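PDB 2GH0: GDNF family receptor alpha-3 from Homo sapiens, which serves as the receptor for artemin, a growth factor supporting sensory and sympathetic neurons, whose binding leads to autophosphorylation and activation of the RET receptor. Local coordinates for residues D26-A31 with E55-P60; S113-F118 with G183-N188; S136-A141 with P189-A194. All coordinates share one frame; numbering follows the deposited sequence.

Interaction 1. Residues D26-A31 with E55-P60; sequences DRLRKA and EKAAEP
Leu28, on helix 23-35, faces the end of helix 43-56 at Ala57, the residue at which the chain turns out of the helix, and the two CA atoms stand 7.0 Å apart. The contact is small, about 107 Å², and Leu28 supplies the whole of the first side. Its CG lies anti to the carbonyl carbon and beside the backbone N (chi1 -65°), which points both methyls at the end of helix 43-56. The CD1 branch does most of the touching: Leu28 CD1 lies 3.5 Å from Ala57 N and 3.6 Å from Lys56 CB, while the other methyl, Leu28 CD2, reaches Lys56 CB at 4.0 Å. Ala57 adds its methyl, with CB 4.1 Å from Leu28 CD1. Lys56 offers only the root of its chain. Past CB the chain bends at chi2 (-56°) and carries the ammonium group away from the leucine, so an amphipathic residue suits this border, with its carbon in the contact and its charge elsewhere. Alanine suits the buried turn because its lone methyl lets Leu28 CD1 come right up to the backbone nitrogen. The cluster lies in the first GDNF/GAS1 domain, where Leu28 also packs on Thr52 and Phe53 of helix 43-56. Ala57, at the bend where that helix gives way to helix 59-66, rests on Ala62 of the latter, tying three helices together at this point.

Interaction 2. Residues S113-F118 with G183-N188; sequences SRLVDF and GFFSHN
An aromatic cluster of Phe118, Phe184 and Phe185 joins helix 109-121 to the end of helix 175-186 inside the second GDNF/GAS1 domain. Phe118 is its centre, with the other two rings on opposite sides of its plane. Phe185 makes an offset stack with it, the centroids 4.4 Å apart and the planes at 27°; Phe118 CE2 sits over the rim of the Phe185 face, 3.3 Å from Phe185 CZ. Phe184 turns its edge to the Phe118 ring in an offset T-shaped pair, with centroids 5.2 Å apart and planes at 89°. Phe118 stretches across with CG anti to its backbone N (chi1 171°). Leu115, one turn earlier, brings CD1 in at the edge of Phe185, 4.1 Å from CZ of that ring. Beyond the cluster, Leu145 packs on both Phe118 and Phe185. The edge of Phe184 also meets a backbone oxygen in its ring plane, with Phe184 CE2 3.7 Å from Phe118 O. Phe118 and Phe185 are buried, and the flat, apolar ring of Phe185 gives a face to Phe118 and an edge to Leu115. Cohesion probably comes mainly from dispersion, with ring electrostatics favouring the edge-to-face pair and the slightly positive ring hydrogens of Phe184 likely to favour that carbonyl.

Interaction 3. Residues S136-A141 with P189-A194; sequences SRCLRA and PCLTEA
Within 136-141, Cys138 is the first residue to touch 189-194. Its SG extends anti to the backbone N (chi1 170°) and comes within 3.8 Å of Cys190 SG and 3.9 Å of Leu191 CD1. The two sulfurs touch without being bonded to each other: Cys138 is joined to Cys122, and Cys190 to Cys131. One sulfur from each of two separate disulfides thus meets the other where the helices cross, in keeping with the cysteine-rich GDNF/GAS1 fold, and the sulfurs act toward each other as apolar surface. The short segments pass almost at right angles, at -97°, with their axes 9.5 Å apart at closest approach, so each helix offers only about a turn to the other. Leu139 follows, its CG set beside the backbone N (chi1 -74°), which swings the CD2 branch over to the methyl of Ala194, 3.6 Å from its CB. Alanine suits that site because its small side chain lets the leucine lie close to the helix backbone; Leu139 CD1 is 3.9 Å from Ala194 O. The same leucine packs on Leu67, Ile195 and Lys198, and an alanine in its place would probably leave the Ala194 methyl without its apolar mate and a gap beside Leu67 and Ile195. Arg140 turns elsewhere, to a salt bridge with Glu59, and the methyl of Ala141 packs on Asp117 of helix 109-121.

Overall arrangement
Interactions 2 and 3 are neighbouring buried contacts, their centres about 10 Å apart, with interaction 2 in the second GDNF/GAS1 region, whereas interaction 1 is a smaller, partly exposed one in the first. Interactions 2 and 3 interlock along the chain, since helix 109-121 precedes helix 135-143 and helix 175-186 precedes helix 189-205. They also touch directly: the methyl of Ala141 packs beside Phe118, and Leu191 reaches its ring. Chemistry follows place: aromatic rings fill interaction 2, disulfide sulfur and aliphatic carbon fill interaction 3, and a lone leucine meets an alanine and a lysine stem in interaction 1. Interactions 1 and 3 are linked by the Glu59–Arg140 salt bridge, a charged tie between two apolar contacts.

Interaction 1. Residues D26-A31 with E55-P60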
loop_
_atom_site.group_PDB
_atom_site.type_symbol
_atom_site.label_atom_id
_atom_site.label_comp_id
_atom_site.label_asym_id
_atom_site.label_seq_id
_atom_site.Cartn_x
_atom_site.Cartn_y
_atom_site.Cartn_z
ATOM N N ASP C 26 21.095 22.853 -5.239
ATOM C CA ASP C 26 20.494 22.189 -4.090
ATOM C C ASP C 26 21.011 20.749 -3.967
ATOM O O ASP C 26 21.373 20.285 -2.876
ATOM C CB ASP C 26 18.954 22.165 -4.254
ATOM C CG ASP C 26 18.243 21.475 -3.073
ATOM O OD1 ASP C 26 18.578 21.811 -1.919
ATOM O OD2 ASP C 26 17.431 20.575 -3.309
ATOM N N ARG C 27 21.029 20.013 -5.076
ATOM C CA ARG C 27 21.372 18.581 -4.980
ATOM C C ARG C 27 22.842 18.450 -4.557
ATOM O O ARG C 27 23.184 17.565 -3.763
ATOM C CB ARG C 27 21.094 17.838 -6.267
ATOM C CG ARG C 27 19.550 17.606 -6.496
ATOM C CD ARG C 27 19.181 16.197 -6.827
ATOM N NE ARG C 27 17.811 16.154 -7.360
ATOM C CZ ARG C 27 17.187 15.054 -7.736
ATOM N NH1 ARG C 27 17.801 13.877 -7.649
ATOM N NH2 ARG C 27 15.947 15.129 -8.201
ATOM N N LEU C 28 23.691 19.321 -5.111
ATOM C CA LEU C 28 25.165 19.257 -4.829
ATOM C C LEU C 28 25.486 19.684 -3.387
ATOM O O LEU C 28 26.418 19.151 -2.751
ATOM C CB LEU C 28 25.938 20.123 -5.822
ATOM C CG LEU C 28 25.830 19.604 -7.266
ATOM C CD1 LEU C 28 26.338 20.764 -8.131
ATOM C CD2 LEU C 28 26.716 18.415 -7.490
ATOM N N ARG C 29 24.762 20.682 -2.899
ATOM C CA ARG C 29 24.956 21.174 -1.510
ATOM C C ARG C 29 24.455 20.104 -0.552
ATOM O O ARG C 29 25.108 19.802 0.440
ATOM C CB ARG C 29 24.162 22.473 -1.278
ATOM C CG ARG C 29 24.296 22.994 0.166
ATOM C CD ARG C 29 23.689 24.434 0.290
ATOM N NE ARG C 29 23.558 24.833 1.694
ATOM C CZ ARG C 29 22.496 24.589 2.461
ATOM N NH1 ARG C 29 21.419 23.970 1.995
ATOM N NH2 ARG C 29 22.496 25.012 3.713
ATOM N N LYS C 30 23.299 19.517 -0.856
ATOM C CA LYS C 30 22.742 18.445 -0.027
ATOM C C LYS C 30 23.711 17.254 0.047
ATOM O O LYS C 30 23.824 16.599 1.095
ATOM C CB LYS C 30 21.372 17.969 -0.573
ATOM C CG LYS C 30 20.184 18.781 0.030
ATOM C CD LYS C 30 18.877 17.945 0.116
ATOM C CE LYS C 30 17.852 18.440 1.182
ATOM N NZ LYS C 30 16.302 18.112 0.609
ATOM N N ALA C 31 24.320 16.928 -1.093
ATOM C CA ALA C 31 25.282 15.846 -1.182
ATOM C C ALA C 31 26.491 16.027 -0.250
ATOM O O ALA C 31 26.846 15.090 0.467
ATOM C CB ALA C 31 25.754 15.662 -2.633
ATOM N N GLU C 55 33.155 22.032 -8.443
ATOM C CA GLU C 55 33.296 21.668 -9.814
ATOM C C GLU C 55 32.002 21.810 -10.651
ATOM O O GLU C 55 32.063 22.246 -11.818
ATOM C CB GLU C 55 33.774 20.237 -9.880
ATOM C CG GLU C 55 34.022 19.794 -11.204
ATOM C CD GLU C 55 34.766 18.474 -11.204
ATOM O OE1 GLU C 55 34.956 17.868 -10.095
ATOM O OE2 GLU C 55 35.168 18.052 -12.325
ATOM N N LYS C 56 30.869 21.420 -10.056
ATOM C CA LYS C 56 29.616 21.263 -10.786
ATOM C C LYS C 56 28.624 22.427 -10.613
ATOM O O LYS C 56 27.861 22.718 -11.530
ATOM C CB LYS C 56 28.957 19.907 -10.467
ATOM C CG LYS C 56 29.819 18.681 -10.888
ATOM C CD LYS C 56 30.178 18.701 -12.345
ATOM C CE LYS C 56 31.221 17.594 -12.727
ATOM N NZ LYS C 56 31.102 17.349 -14.202
ATOM N N ALA C 57 28.645 23.096 -9.473
ATOM C CA ALA C 57 27.673 24.159 -9.189
ATOM C C ALA C 57 28.009 25.372 -10.058
ATOM O O ALA C 57 29.183 25.624 -10.304
ATOM C CB ALA C 57 27.754 24.569 -7.730
ATOM N N ALA C 58 27.003 26.176 -10.453
ATOM C CA ALA C 58 27.315 27.408 -11.208
ATOM C C ALA C 58 28.235 28.276 -10.366
ATOM O O ALA C 58 27.992 28.378 -9.127
ATOM C CB ALA C 58 25.997 28.142 -11.587
ATOM N N GLU C 59 29.278 28.896 -10.962
ATOM C CA GLU C 59 30.215 29.668 -10.178
ATOM C C GLU C 59 29.501 30.733 -9.347
ATOM O O GLU C 59 29.853 30.938 -8.180
ATOM C CB GLU C 59 31.337 30.321 -11.000
ATOM C CG GLU C 59 32.371 29.374 -11.530
ATOM C CD GLU C 59 33.036 29.913 -12.782
ATOM O OE1 GLU C 59 33.781 30.915 -12.623
ATOM O OE2 GLU C 59 32.814 29.358 -13.904
ATOM N N PRO C 60 28.538 31.434 -9.959
ATOM C CA PRO C 60 27.922 32.455 -9.112
ATOM C C PRO C 60 27.164 31.894 -7.868
ATOM O O PRO C 60 27.088 32.571 -6.866
ATOM C CB PRO C 60 26.992 33.180 -10.081
ATOM C CG PRO C 60 27.518 32.850 -11.495
ATOM C CD PRO C 60 28.011 31.450 -11.374
#

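Interaction 2. Residues S113-F118 with G183-N188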
loop_
_atom_site.group_PDB
_atom_site.type_symbol
_atom_site.label_atom_id
_atom_site.label_comp_id
_atom_site.label_asym_id
_atom_site.label_seq_id
_atom_site.Cartn_x
_atom_site.Cartn_y
_atom_site.Cartn_z
ATOM N N SER C 113 47.757 20.249 -9.193
ATOM C CA SER C 113 47.152 21.068 -10.245
ATOM C C SER C 113 46.274 22.237 -9.718
ATOM O O SER C 113 46.321 23.356 -10.254
ATOM C CB SER C 113 46.367 20.128 -11.176
ATOM O OG SER C 113 45.624 20.815 -12.171
ATOM N N ARG C 114 45.473 21.990 -8.677
ATOM C CA ARG C 114 44.644 23.059 -8.066
ATOM C C ARG C 114 45.505 24.100 -7.424
ATOM O O ARG C 114 45.180 25.316 -7.477
ATOM C CB ARG C 114 43.658 22.482 -7.078
ATOM C CG ARG C 114 42.720 21.411 -7.803
ATOM C CD ARG C 114 41.733 22.212 -8.739
ATOM N NE ARG C 114 40.881 21.303 -9.527
ATOM C CZ ARG C 114 39.696 20.867 -9.100
ATOM N NH1 ARG C 114 39.272 21.268 -7.926
ATOM N NH2 ARG C 114 38.910 20.063 -9.840
ATOM N N LEU C 115 46.602 23.634 -6.810
ATOM C CA LEU C 115 47.544 24.591 -6.135
ATOM C C LEU C 115 48.297 25.402 -7.182
ATOM O O LEU C 115 48.457 26.601 -7.024
ATOM C CB LEU C 115 48.520 23.905 -5.175
ATOM C CG LEU C 115 49.390 24.863 -4.328
ATOM C CD1 LEU C 115 48.587 25.780 -3.375
ATOM C CD2 LEU C 115 50.442 24.099 -3.545
ATOM N N VAL C 116 48.716 24.760 -8.261
ATOM C CA VAL C 116 49.268 25.523 -9.380
ATOM C C VAL C 116 48.301 26.614 -9.901
ATOM O O VAL C 116 48.717 27.757 -10.117
ATOM C CB VAL C 116 49.697 24.642 -10.500
ATOM C CG1 VAL C 116 49.930 25.458 -11.742
ATOM C CG2 VAL C 116 50.948 23.884 -10.090
ATOM N N ASP C 117 47.026 26.294 -10.101
ATOM C CA ASP C 117 46.202 27.358 -10.643
ATOM C C ASP C 117 45.964 28.481 -9.650
ATOM O O ASP C 117 45.827 29.625 -10.073
ATOM C CB ASP C 117 44.937 26.910 -11.388
ATOM C CG ASP C 117 44.190 25.824 -10.715
ATOM O OD1 ASP C 117 43.676 26.113 -9.607
ATOM O OD2 ASP C 117 43.970 24.726 -11.377
ATOM N N PHE C 118 45.922 28.188 -8.356
ATOM C CA PHE C 118 45.732 29.249 -7.352
ATOM C C PHE C 118 46.965 30.202 -7.362
ATOM O O PHE C 118 46.865 31.456 -7.301
ATOM C CB PHE C 118 45.512 28.584 -5.978
ATOM C CG PHE C 118 45.516 29.562 -4.819
ATOM C CD1 PHE C 118 44.512 30.524 -4.707
ATOM C CD2 PHE C 118 46.488 29.532 -3.894
ATOM C CE1 PHE C 118 44.508 31.420 -3.681
ATOM C CE2 PHE C 118 46.505 30.474 -2.843
ATOM C CZ PHE C 118 45.519 31.403 -2.750
ATOM N N GLY C 183 51.299 32.686 3.999
ATOM C CA GLY C 183 50.961 34.068 3.667
ATOM C C GLY C 183 50.219 34.243 2.354
ATOM O O GLY C 183 49.444 35.143 2.192
ATOM N N PHE C 184 50.514 33.402 1.374
ATOM C CA PHE C 184 49.841 33.424 0.066
ATOM C C PHE C 184 48.324 33.254 0.199
ATOM O O PHE C 184 47.567 33.744 -0.640
ATOM C CB PHE C 184 50.464 32.349 -0.876
ATOM C CG PHE C 184 50.265 32.643 -2.317
ATOM C CD1 PHE C 184 51.058 33.558 -2.972
ATOM C CD2 PHE C 184 49.228 32.043 -3.021
ATOM C CE1 PHE C 184 50.855 33.848 -4.332
ATOM C CE2 PHE C 184 48.987 32.350 -4.417
ATOM C CZ PHE C 184 49.813 33.251 -5.042
ATOM N N PHE C 185 47.874 32.678 1.316
ATOM C CA PHE C 185 46.456 32.563 1.627
ATOM C C PHE C 185 46.059 33.573 2.676
ATOM O O PHE C 185 45.025 34.229 2.545
ATOM C CB PHE C 185 46.160 31.166 2.233
ATOM C CG PHE C 185 46.266 30.050 1.248
ATOM C CD1 PHE C 185 47.506 29.502 0.935
ATOM C CD2 PHE C 185 45.114 29.573 0.608
ATOM C CE1 PHE C 185 47.652 28.486 0.016
ATOM C CE2 PHE C 185 45.228 28.542 -0.301
ATOM C CZ PHE C 185 46.482 27.987 -0.599
ATOM N N SER C 186 46.874 33.732 3.709
ATOM C CA SER C 186 46.446 34.539 4.828
ATOM C C SER C 186 46.590 36.061 4.663
ATOM O O SER C 186 45.874 36.821 5.361
ATOM C CB SER C 186 47.049 34.041 6.113
ATOM O OG SER C 186 48.436 34.357 6.127
ATOM N N HIS C 187 47.512 36.521 3.808
ATOM C CA HIS C 187 47.793 37.984 3.699
ATOM C C HIS C 187 48.224 38.203 2.243
ATOM O O HIS C 187 49.389 38.303 1.973
ATOM C CB HIS C 187 48.899 38.415 4.643
ATOM C CG HIS C 187 49.028 39.907 4.816
ATOM N ND1 HIS C 187 48.702 40.506 5.998
ATOM C CD2 HIS C 187 49.341 40.915 3.953
ATOM C CE1 HIS C 187 48.892 41.820 5.903
ATOM N NE2 HIS C 187 49.306 42.099 4.675
ATOM N N ASN C 188 47.262 38.219 1.339
ATOM C CA ASN C 188 47.498 38.227 -0.134
ATOM C C ASN C 188 46.525 39.285 -0.635
ATOM O O ASN C 188 45.339 39.027 -0.634
ATOM C CB ASN C 188 47.171 36.801 -0.707
ATOM C CG ASN C 188 47.263 36.715 -2.257
ATOM O OD1 ASN C 188 47.429 35.634 -2.850
ATOM N ND2 ASN C 188 47.154 37.857 -2.897
#

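Interaction 3. Residues S136-A141 with P189-A194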
loop_
_atom_site.group_PDB
_atom_site.type_symbol
_atom_site.label_atom_id
_atom_site.label_comp_id
_atom_site.label_asym_id
_atom_site.label_seq_id
_atom_site.Cartn_x
_atom_site.Cartn_y
_atom_site.Cartn_z
ATOM N N SER C 136 38.073 37.218 -11.166
ATOM C CA SER C 136 37.111 36.085 -11.247
ATOM C C SER C 136 37.899 34.765 -11.405
ATOM O O SER C 136 37.453 33.706 -10.934
ATOM C CB SER C 136 36.132 36.203 -12.457
ATOM O OG SER C 136 36.854 36.395 -13.660
ATOM N N ARG C 137 38.999 34.821 -12.138
ATOM C CA ARG C 137 39.874 33.633 -12.288
ATOM C C ARG C 137 40.567 33.226 -10.962
ATOM O O ARG C 137 40.747 32.011 -10.658
ATOM C CB ARG C 137 40.915 33.895 -13.369
ATOM C CG ARG C 137 40.314 34.111 -14.766
ATOM C CD ARG C 137 41.445 33.956 -15.782
ATOM N NE ARG C 137 41.076 34.149 -17.182
ATOM C CZ ARG C 137 40.445 33.243 -17.938
ATOM N NH1 ARG C 137 40.057 32.062 -17.432
ATOM N NH2 ARG C 137 40.178 33.522 -19.209
ATOM N N CYS C 138 40.968 34.235 -10.169
ATOM C CA CYS C 138 41.487 34.008 -8.828
ATOM C C CYS C 138 40.458 33.370 -7.899
ATOM O O CYS C 138 40.788 32.410 -7.214
ATOM C CB CYS C 138 42.064 35.299 -8.194
ATOM S SG CYS C 138 42.455 35.113 -6.429
ATOM N N LEU C 139 39.210 33.844 -7.920
ATOM C CA LEU C 139 38.203 33.260 -7.026
ATOM C C LEU C 139 37.933 31.811 -7.366
ATOM O O LEU C 139 37.806 30.962 -6.475
ATOM C CB LEU C 139 36.887 34.057 -7.097
ATOM C CG LEU C 139 37.009 35.424 -6.363
ATOM C CD1 LEU C 139 35.585 36.074 -6.344
ATOM C CD2 LEU C 139 37.683 35.521 -4.910
ATOM N N ARG C 140 37.895 31.525 -8.665
ATOM C CA ARG C 140 37.593 30.151 -9.124
ATOM C C ARG C 140 38.726 29.217 -8.724
ATOM O O ARG C 140 38.488 28.068 -8.338
ATOM C CB ARG C 140 37.334 30.171 -10.635
ATOM C CG ARG C 140 37.347 28.801 -11.318
ATOM C CD ARG C 140 37.453 28.929 -12.815
ATOM N NE ARG C 140 36.307 29.577 -13.439
ATOM C CZ ARG C 140 36.329 30.780 -14.016
ATOM N NH1 ARG C 140 37.448 31.495 -14.091
ATOM N NH2 ARG C 140 35.216 31.262 -14.567
ATOM N N ALA C 141 39.961 29.700 -8.785
ATOM C CA ALA C 141 41.143 28.894 -8.388
ATOM C C ALA C 141 41.246 28.698 -6.867
ATOM O O ALA C 141 41.609 27.625 -6.370
ATOM C CB ALA C 141 42.412 29.559 -8.895
ATOM N N PRO C 189 47.003 40.495 -1.036
ATOM C CA PRO C 189 46.077 41.558 -1.399
ATOM C C PRO C 189 45.216 41.264 -2.616
ATOM O O PRO C 189 44.110 41.785 -2.714
ATOM C CB PRO C 189 47.032 42.758 -1.674
ATOM C CG PRO C 189 48.290 42.112 -2.165
ATOM C CD PRO C 189 48.409 40.958 -1.135
ATOM N N CYS C 190 45.704 40.427 -3.526
ATOM C CA CYS C 190 44.916 40.087 -4.739
ATOM C C CYS C 190 43.680 39.297 -4.275
ATOM O O CYS C 190 42.520 39.589 -4.652
ATOM C CB CYS C 190 45.791 39.261 -5.746
ATOM S SG CYS C 190 44.740 38.104 -6.796
ATOM N N LEU C 191 43.932 38.281 -3.439
ATOM C CA LEU C 191 42.874 37.426 -2.954
ATOM C C LEU C 191 41.912 38.207 -2.062
ATOM O O LEU C 191 40.690 38.096 -2.159
ATOM C CB LEU C 191 43.475 36.213 -2.216
ATOM C CG LEU C 191 42.403 35.311 -1.540
ATOM C CD1 LEU C 191 41.615 34.684 -2.662
ATOM C CD2 LEU C 191 43.099 34.174 -0.814
ATOM N N THR C 192 42.476 39.036 -1.178
ATOM C CA THR C 192 41.645 39.859 -0.322
ATOM C C THR C 192 40.742 40.807 -1.071
ATOM O O THR C 192 39.567 40.939 -0.729
ATOM C CB THR C 192 42.545 40.660 0.625
ATOM O OG1 THR C 192 43.251 39.695 1.413
ATOM C CG2 THR C 192 41.700 41.524 1.539
ATOM N N GLU C 193 41.270 41.466 -2.096
ATOM C CA GLU C 193 40.492 42.392 -2.857
ATOM C C GLU C 193 39.428 41.684 -3.707
ATOM O O GLU C 193 38.316 42.187 -3.832
ATOM C CB GLU C 193 41.381 43.273 -3.722
ATOM C CG GLU C 193 42.082 44.374 -2.878
ATOM C CD GLU C 193 41.102 45.023 -1.795
ATOM O OE1 GLU C 193 40.033 45.610 -2.166
ATOM O OE2 GLU C 193 41.350 44.846 -0.577
ATOM N N ALA C 194 39.765 40.551 -4.287
ATOM C CA ALA C 194 38.831 39.761 -5.079
ATOM C C ALA C 194 37.654 39.309 -4.220
ATOM O O ALA C 194 36.469 39.404 -4.612
ATOM C CB ALA C 194 39.577 38.519 -5.668
#